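Local coordinates for putative capsular polysaccharide biosynthesis protein (Streptococcus pneumoniae serotype 4, PDB 6EWJ), which is a putative sugar aminotransferase of teichoic acid biosynthesis that binds pyridoxal 5'-phosphate and probably transfers amino groups with it, at residues 63-68 with 94-99; 73-78 with 172-177. One frame throughout, in Å; residues are numbered along the deposited sequence.

Overall arrangement
Helix 64-74 serves both contacts. Contact 1 uses its first turn, just after strand 58-61. Contact 2 uses the end of the same helix and the turn that follows. From there the chain enters strand 82-86 and then helix 92-99, whose V96 packs back on T65 and L68, closing a loop of 25 residues between the segments. Later, strand 172-177 returns to L75, closing a much longer loop of 93 residues. The two closures therefore cross along the chain. They lie side by side, with centres about 9 Å apart, and L68 also touches V174. Together they tie helix 64-74 to its neighbour helix and to the central mixed sheet.

Contact 1: residues 63-68 with 94-99; sequences SATAAL and CSVITH
T65 and L68 pack against V96 in a small helix-to-helix contact in the interior. It joins the start of helix 64-74 to helix 92-99, and no hydrogen bond crosses it. V96 divides its two methyls between the partners. CG1 lies 3.6 Å from the backbone O of T65 and also touches the CG2 methyl of that threonine. T65 CG2 reaches this methyl because it stands anti to the backbone N, with OG1 beside that N (chi1 -59°). The second branch, V96 CG2, sits 4.0 Å from L68 CG and equally far from L68 CD2. The L68 and V96 side chains meet at about a right angle. S63, the N-cap residue, closes the first turn of helix 64-74. Its OG accepts A66 N at 2.8 Å, in a nearly straight bond (173°). One helical turn after S95, the H99 ring has S95 O 3.0 Å above one face, offset toward its rim. H99 ND1 bonds to E69, and NE2 hydrogen-bonds to P260 O of the second subunit. Y262 of that subunit stacks on the ring. A64 and T65 bind pyridoxal 5'-phosphate in this protein, although this chain carries none. A cofactor site at the N terminus of a helix, close to the dimer interface, is as in fold-type I PLP-dependent aminotransferases.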
loop_
_atom_site.group_PDB
_atom_site.type_symbol
_atom_site.label_atom_id
_atom_site.label_comp_id
_atom_site.label_asym_id
_atom_site.label_seq_id
_atom_site.Cartn_x
_atom_site.Cartn_y
_atom_site.Cartn_z
ATOM N N SER A 63 2.965 0.713 5.720
ATOM C CA SER A 63 2.229 1.287 6.843
ATOM C C SER A 63 2.102 0.246 7.931
ATOM O O SER A 63 2.274 -0.980 7.664
ATOM C CB SER A 63 0.803 1.797 6.463
ATOM O OG SER A 63 -0.101 0.730 6.263
ATOM N N ALA A 64 1.867 0.707 9.155
ATOM C CA ALA A 64 1.494 -0.188 10.218
ATOM C C ALA A 64 0.167 -0.864 9.932
ATOM O O ALA A 64 -0.069 -1.988 10.413
ATOM C CB ALA A 64 1.418 0.561 11.555
ATOM N N THR A 65 -0.759 -0.138 9.294
ATOM C CA THR A 65 -2.048 -0.681 8.990
ATOM C C THR A 65 -1.896 -1.899 8.078
ATOM O O THR A 65 -2.549 -2.926 8.331
ATOM C CB THR A 65 -2.963 0.361 8.296
ATOM O OG1 THR A 65 -3.132 1.487 9.141
ATOM C CG2 THR A 65 -4.321 -0.189 8.039
ATOM N N ALA A 66 -1.040 -1.775 7.033
ATOM C CA ALA A 66 -0.662 -2.925 6.215
ATOM C C ALA A 66 -0.117 -4.091 7.033
ATOM O O ALA A 66 -0.479 -5.257 6.783
ATOM C CB ALA A 66 0.313 -2.531 5.129
ATOM N N ALA A 67 0.801 -3.800 7.982
ATOM C CA ALA A 67 1.411 -4.837 8.784
ATOM C C ALA A 67 0.404 -5.567 9.631
ATOM O O ALA A 67 0.378 -6.801 9.675
ATOM C CB ALA A 67 2.518 -4.254 9.671
ATOM N N LEU A 68 -0.448 -4.804 10.334
ATOM C CA LEU A 68 -1.472 -5.416 11.185
ATOM C C LEU A 68 -2.460 -6.245 10.347
ATOM O O LEU A 68 -2.765 -7.406 10.663
ATOM C CB LEU A 68 -2.207 -4.349 11.991
ATOM C CG LEU A 68 -2.992 -4.737 13.241
ATOM C CD1 LEU A 68 -2.191 -5.569 14.245
ATOM C CD2 LEU A 68 -3.554 -3.467 13.904
ATOM N N CYS A 94 -8.680 -1.340 14.511
ATOM C CA CYS A 94 -9.944 -2.019 14.352
ATOM C C CYS A 94 -10.381 -2.237 12.918
ATOM O O CYS A 94 -10.981 -3.278 12.592
ATOM C CB CYS A 94 -11.008 -1.229 15.106
ATOM S SG CYS A 94 -12.548 -2.173 15.368
ATOM N N SER A 95 -10.131 -1.245 12.068
ATOM C CA SER A 95 -10.551 -1.304 10.678
ATOM C C SER A 95 -10.017 -2.529 9.951
ATOM O O SER A 95 -10.716 -3.120 9.136
ATOM C CB SER A 95 -10.081 -0.068 9.918
ATOM O OG SER A 95 -8.685 0.032 9.913
ATOM N N VAL A 96 -8.818 -2.950 10.293
ATOM C CA VAL A 96 -8.238 -4.142 9.647
ATOM C C VAL A 96 -9.013 -5.423 9.937
ATOM O O VAL A 96 -8.974 -6.356 9.151
ATOM C CB VAL A 96 -6.730 -4.325 10.011
ATOM C CG1 VAL A 96 -5.887 -3.106 9.584
ATOM C CG2 VAL A 96 -6.531 -4.628 11.458
ATOM N N ILE A 97 -9.692 -5.468 11.089
ATOM C CA ILE A 97 -10.527 -6.598 11.461
ATOM C C ILE A 97 -11.650 -6.700 10.461
ATOM O O ILE A 97 -11.953 -7.795 9.931
ATOM C CB ILE A 97 -11.103 -6.443 12.867
ATOM C CG1 ILE A 97 -9.959 -6.307 13.903
ATOM C CG2 ILE A 97 -11.996 -7.631 13.197
ATOM C CD1 ILE A 97 -10.396 -5.786 15.242
ATOM N N THR A 98 -12.239 -5.552 10.133
ATOM C CA THR A 98 -13.353 -5.551 9.176
ATOM C C THR A 98 -12.817 -5.861 7.779
ATOM O O THR A 98 -13.517 -6.503 6.977
ATOM C CB THR A 98 -14.164 -4.246 9.189
ATOM O OG1 THR A 98 -13.367 -3.169 8.703
ATOM C CG2 THR A 98 -14.641 -3.914 10.612
ATOM N N HIS A 99 -11.590 -5.444 7.479
ATOM C CA HIS A 99 -11.000 -5.734 6.177
ATOM C C HIS A 99 -10.913 -7.203 5.850
ATOM O O HIS A 99 -11.186 -7.603 4.703
ATOM C CB HIS A 99 -9.621 -5.135 6.016
ATOM C CG HIS A 99 -9.612 -3.643 6.006
ATOM N ND1 HIS A 99 -8.447 -2.916 5.914
ATOM C CD2 HIS A 99 -10.621 -2.736 6.075
ATOM C CE1 HIS A 99 -8.726 -1.628 5.947
ATOM N NE2 HIS A 99 -10.043 -1.493 6.089
#

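Contact 2: residues 73-78 with 172-177; sequences RVLEVG and VIVSDS
L75 meets V172 tip to tip, and this pair makes the closest approach between the segments. CD1 of L75 lies 3.9 Å from CG1 of V172. The same methyl is 4.2 Å from V172 CB, so the leucine end lies close to the branch point too. V174, two residues further along the strand, adds a looser touch: its CG2 is 4.5 Å from L75 CD1. All three side chains are buried and apolar, and no hydrogen bond links the two segments. V172 CG1 stands anti to the backbone N (chi1 172°), which turns this branch to the leucine. L75 has its CG anti to the carbonyl carbon and an extended second torsion (chi2 173°), which carries CD1 out to the strand.

The next shell holds the turn that carries L75. E76 is the first residue to leave helical geometry, with positive phi (53°), in a Schellman motif after helix 64-74. One bond back into the last turn of the helix, E76 N to R73 O, is weak at 3.1 Å. The backbone O of L75 accepts from Q165 NE2 and S162 OG.

Strand 172-177 is fixed by its sheet neighbours. V172 and V174 bond through their backbones to strand 129-132, and S175 bonds in the same way to strand 196-200. I173 points away from L75 and packs on helix 144-153, while V74 packs on helix 225-236. The strand thus lies inside the mixed sheet, with the end of helix 64-74 on one face and helix 144-153 on the other.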
loop_
_atom_site.group_PDB
_atom_site.type_symbol
_atom_site.label_atom_id
_atom_site.label_comp_id
_atom_site.label_asym_id
_atom_site.label_seq_id
_atom_site.Cartn_x
_atom_site.Cartn_y
_atom_site.Cartn_z
ATOM N N ARG A 73 -4.098 -11.660 8.081
ATOM C CA ARG A 73 -4.239 -12.530 6.913
ATOM C C ARG A 73 -3.323 -13.767 6.976
ATOM O O ARG A 73 -3.710 -14.846 6.534
ATOM C CB ARG A 73 -4.048 -11.767 5.604
ATOM C CG ARG A 73 -5.117 -10.724 5.377
ATOM C CD ARG A 73 -4.956 -10.009 4.055
ATOM N NE ARG A 73 -6.034 -9.048 3.874
ATOM C CZ ARG A 73 -7.281 -9.313 3.516
ATOM N NH1 ARG A 73 -7.701 -10.538 3.211
ATOM N NH2 ARG A 73 -8.148 -8.304 3.429
ATOM N N VAL A 74 -2.151 -13.633 7.591
ATOM C CA VAL A 74 -1.230 -14.791 7.763
ATOM C C VAL A 74 -1.890 -15.793 8.746
ATOM O O VAL A 74 -1.949 -17.005 8.492
ATOM C CB VAL A 74 0.146 -14.339 8.248
ATOM C CG1 VAL A 74 0.945 -15.501 8.827
ATOM C CG2 VAL A 74 0.898 -13.631 7.114
ATOM N N LEU A 75 -2.471 -15.255 9.815
ATOM C CA LEU A 75 -3.270 -16.078 10.736
ATOM C C LEU A 75 -4.587 -16.656 10.159
ATOM O O LEU A 75 -5.228 -17.489 10.809
ATOM C CB LEU A 75 -3.564 -15.269 12.001
ATOM C CG LEU A 75 -2.345 -14.904 12.841
ATOM C CD1 LEU A 75 -2.759 -13.982 13.954
ATOM C CD2 LEU A 75 -1.636 -16.151 13.381
ATOM N N GLU A 76 -4.960 -16.229 8.951
ATOM C CA GLU A 76 -6.242 -16.552 8.282
ATOM C C GLU A 76 -7.487 -16.252 9.148
ATOM O O GLU A 76 -8.461 -16.977 9.130
ATOM C CB GLU A 76 -6.230 -17.974 7.740
ATOM C CG GLU A 76 -5.145 -18.186 6.689
ATOM C CD GLU A 76 -5.048 -19.622 6.254
ATOM O OE1 GLU A 76 -4.644 -20.407 7.071
ATOM O OE2 GLU A 76 -5.360 -20.014 5.113
ATOM N N VAL A 77 -7.425 -15.172 9.898
ATOM C CA VAL A 77 -8.578 -14.656 10.641
ATOM C C VAL A 77 -9.540 -14.109 9.577
ATOM O O VAL A 77 -9.126 -13.328 8.706
ATOM C CB VAL A 77 -8.148 -13.549 11.648
ATOM C CG1 VAL A 77 -9.330 -12.840 12.299
ATOM C CG2 VAL A 77 -7.271 -14.147 12.728
ATOM N N GLY A 78 -10.798 -14.532 9.620
ATOM C CA GLY A 78 -11.780 -14.073 8.653
ATOM C C GLY A 78 -13.223 -14.131 9.143
ATOM O O GLY A 78 -13.469 -14.015 10.358
ATOM N N VAL A 172 -4.133 -15.660 19.776
ATOM C CA VAL A 172 -2.856 -15.059 19.425
ATOM C C VAL A 172 -2.912 -13.597 19.856
ATOM O O VAL A 172 -3.941 -12.896 19.607
ATOM C CB VAL A 172 -2.548 -15.237 17.912
ATOM C CG1 VAL A 172 -1.304 -14.445 17.507
ATOM C CG2 VAL A 172 -2.367 -16.713 17.560
ATOM N N ILE A 173 -1.824 -13.111 20.476
ATOM C CA ILE A 173 -1.780 -11.744 20.940
ATOM C C ILE A 173 -0.919 -10.931 20.038
ATOM O O ILE A 173 0.257 -11.210 19.931
ATOM C CB ILE A 173 -1.297 -11.615 22.397
ATOM C CG1 ILE A 173 -2.191 -12.454 23.311
ATOM C CG2 ILE A 173 -1.346 -10.152 22.813
ATOM C CD1 ILE A 173 -1.775 -12.450 24.764
ATOM N N VAL A 174 -1.524 -9.919 19.406
ATOM C CA VAL A 174 -0.867 -9.098 18.405
ATOM C C VAL A 174 -0.788 -7.685 18.935
ATOM O O VAL A 174 -1.811 -6.989 19.043
ATOM C CB VAL A 174 -1.644 -9.088 17.092
ATOM C CG1 VAL A 174 -1.009 -8.128 16.093
ATOM C CG2 VAL A 174 -1.747 -10.510 16.551
ATOM N N SER A 175 0.423 -7.221 19.190
ATOM C CA SER A 175 0.641 -5.859 19.662
ATOM C C SER A 175 0.496 -4.801 18.572
ATOM O O SER A 175 1.248 -4.841 17.562
ATOM C CB SER A 175 2.053 -5.711 20.259
ATOM O OG SER A 175 2.295 -4.324 20.564
ATOM N N ASP A 176 -0.405 -3.833 18.779
ATOM C CA ASP A 176 -0.322 -2.591 18.043
ATOM C C ASP A 176 0.681 -1.662 18.684
ATOM O O ASP A 176 0.359 -0.917 19.614
ATOM C CB ASP A 176 -1.684 -1.915 17.891
ATOM C CG ASP A 176 -1.603 -0.620 17.108
ATOM O OD1 ASP A 176 -0.493 -0.168 16.738
ATOM O OD2 ASP A 176 -2.674 -0.005 16.855
ATOM N N SER A 177 1.928 -1.752 18.196
ATOM C CA SER A 177 3.059 -0.910 18.646
ATOM C C SER A 177 3.369 0.270 17.720
ATOM O O SER A 177 4.516 0.693 17.564
ATOM C CB SER A 177 4.298 -1.768 18.837
ATOM O OG SER A 177 4.175 -2.520 20.024
#